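Local coordinates for mitogen-activated protein kinase, putative (Map kinase-like protein) (PDB 3PG1) that probably transfers phosphate from ATP to serine and threonine residues of target proteins, as a parasite member of the MAP kinase family, at residues K245-E248 against T252-I255. Sequence-based numbering, arbitrary orientation. Where two conformers were deposited one is given.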
ATOM      1  N   LYS A 245      18.841   1.837  14.952  1.00 28.70           N
ATOM      2  CA  LYS A 245      17.645   1.395  15.673  1.00 28.89           C
ATOM      3  C   LYS A 245      17.254  -0.025  15.295  1.00 31.16           C
ATOM      4  O   LYS A 245      16.823  -0.796  16.151  1.00 30.47           O
ATOM      5  CB  LYS A 245      16.482   2.367  15.413  1.00 30.39           C
ATOM      6  CG  LYS A 245      16.658   3.614  16.320  1.00 33.46           C
ATOM      7  CD  LYS A 245      15.756   4.752  15.908  1.00 41.02           C
ATOM      8  CE  LYS A 245      16.115   6.019  16.652  1.00 49.43           C
ATOM      9  NZ  LYS A 245      17.337   6.659  16.081  1.00 55.33           N
ATOM     10  N   ILE A 246      17.429  -0.381  14.015  1.00 26.93           N
ATOM     11  CA  ILE A 246      17.083  -1.713  13.537  1.00 25.37           C
ATOM     12  C   ILE A 246      18.060  -2.744  14.126  1.00 31.24           C
ATOM     13  O   ILE A 246      17.628  -3.775  14.666  1.00 28.79           O
ATOM     14  CB  ILE A 246      17.091  -1.740  11.972  1.00 25.82           C
ATOM     15  CG1 ILE A 246      15.902  -0.932  11.384  1.00 24.30           C
ATOM     16  CG2 ILE A 246      17.110  -3.213  11.461  1.00 25.15           C
ATOM     17  CD1 ILE A 246      15.931  -0.757   9.742  1.00 27.60           C
ATOM     18  N   VAL A 247      19.367  -2.486  13.958  1.00 30.47           N
ATOM     19  CA  VAL A 247      20.455  -3.363  14.412  1.00 33.02           C
ATOM     20  C   VAL A 247      20.444  -3.571  15.945  1.00 37.49           C
ATOM     21  O   VAL A 247      20.670  -4.683  16.395  1.00 38.16           O
ATOM     22  CB  VAL A 247      21.818  -2.896  13.833  1.00 39.36           C
ATOM     23  CG1 VAL A 247      22.998  -3.504  14.582  1.00 42.74           C
ATOM     24  CG2 VAL A 247      21.902  -3.219  12.343  1.00 37.82           C
ATOM     25  N   GLU A 248      20.085  -2.543  16.711  1.00 33.38           N
ATOM     26  CA  GLU A 248      19.921  -2.610  18.163  1.00 35.46           C
ATOM     27  C   GLU A 248      18.924  -3.706  18.530  1.00 39.46           C
ATOM     28  O   GLU A 248      19.092  -4.353  19.548  1.00 41.38           O
ATOM     29  CB  GLU A 248      19.381  -1.299  18.724  1.00 37.62           C
ATOM     30  CG  GLU A 248      20.424  -0.246  19.003  1.00 55.60           C
ATOM     31  CD  GLU A 248      19.885   1.031  19.630  1.00 78.41           C
ATOM     32  OE1 GLU A 248      18.649   1.149  19.804  1.00 58.88           O
ATOM     33  OE2 GLU A 248      20.703   1.943  19.896  1.00 76.12           O
ATOM     34  N   THR A 252      23.703  -7.243  14.835  1.00 43.01           N
ATOM     35  CA  THR A 252      24.614  -6.861  13.761  1.00 42.18           C
ATOM     36  C   THR A 252      24.575  -7.888  12.613  1.00 41.85           C
ATOM     37  O   THR A 252      24.892  -9.048  12.840  1.00 40.76           O
ATOM     38  CB  THR A 252      26.021  -6.664  14.352  1.00 53.46           C
ATOM     39  OG1 THR A 252      25.965  -5.645  15.356  1.00 57.06           O
ATOM     40  CG2 THR A 252      27.060  -6.310  13.295  1.00 49.02           C
ATOM     41  N   PRO A 253      24.205  -7.493  11.381  1.00 36.79           N
ATOM     42  CA  PRO A 253      24.238  -8.458  10.270  1.00 36.37           C
ATOM     43  C   PRO A 253      25.670  -8.698   9.797  1.00 41.38           C
ATOM     44  O   PRO A 253      26.531  -7.858  10.051  1.00 40.57           O
ATOM     45  CB  PRO A 253      23.430  -7.739   9.176  1.00 36.95           C
ATOM     46  CG  PRO A 253      23.709  -6.293   9.427  1.00 41.91           C
ATOM     47  CD  PRO A 253      23.761  -6.159  10.922  1.00 38.00           C
ATOM     48  N   LYS A 254      25.936  -9.829   9.109  1.00 41.26           N
ATOM     49  CA  LYS A 254      27.280 -10.097   8.570  0.50 42.33           C
ATOM     50  C   LYS A 254      27.558  -9.045   7.500  1.00 45.69           C
ATOM     51  O   LYS A 254      26.645  -8.716   6.723  1.00 41.90           O
ATOM     52  CB  LYS A 254      27.337 -11.489   7.933  0.50 44.80           C
ATOM     53  CG  LYS A 254      27.861 -12.597   8.841  0.50 64.19           C
ATOM     54  CD  LYS A 254      28.830 -13.543   8.097  0.50 77.21           C
ATOM     55  CE  LYS A 254      28.222 -14.333   6.951  0.50 81.89           C
ATOM     56  NZ  LYS A 254      29.217 -15.230   6.301  0.50 87.32           N
ATOM     57  N   ILE A 255      28.800  -8.503   7.446  1.00 43.65           N
ATOM     58  CA  ILE A 255      29.162  -7.482   6.445  1.00 44.80           C
ATOM     59  C   ILE A 255      28.925  -7.997   5.015  1.00 47.45           C
ATOM     60  O   ILE A 255      28.484  -7.232   4.152  1.00 44.03           O
ATOM     61  CB  ILE A 255      30.593  -6.862   6.635  1.00 50.55           C
ATOM     62  CG1 ILE A 255      30.952  -5.794   5.550  1.00 51.75           C
ATOM     63  CG2 ILE A 255      31.679  -7.937   6.681  1.00 54.05           C
ATOM     64  CD1 ILE A 255      29.918  -4.521   5.364  1.00 61.18           C
TER
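Val-247, in the last turn of helix 239-250, packs against Thr-252 and Pro-253, where the chain, having left that helix, passes beside its last turn before heading away toward helix 255-260. This is the helix-loop-helix corner of the protein kinase C-lobe in which a Gly-Thr-Pro sequence, familiar from MAP kinases and CDKs, leads into the next helix. The turn is tight enough to bring the CA atoms of Val-247 and Thr-252 within 5.5 Å.

The apolar part of the contact rests on one methyl of Val-247, CG2; the other, CG1, faces Thr-252. CG2 meets CD of Pro-253 at 3.8 Å, the two side chains lying roughly at right angles, and Pro-253 also touches Phe-303. Proline suits the place because its ring offers an apolar carbon next to the main chain and restrains phi (-76°) as the chain runs on, extended, to Lys-254, the N-cap of helix 255-260. Valine suits the helix side because its beta branch spreads two methyls over neighbouring residues.

CG1, anti to Val-247's own N (chi1 163°), lies against the polar part of Thr-252, 3.8 Å from its N and 3.7 Å from its OG1; these are van der Waals contacts. Although the CB of Thr-252 points away from the helix, its chi1 of -59° sets OG1 beside the backbone N and within touch of the methyl. The hydroxyl has its polar partners in a loop after helix 264-269, being hydrogen-bonded to Val-277 N and Ser-275 OG, while the Thr-252 backbone also pairs with Val-277. Threonine thus serves both neighbours through one oxygen: OG1 bonds to the 275-277 loop and still rests against CG1 of Val-247.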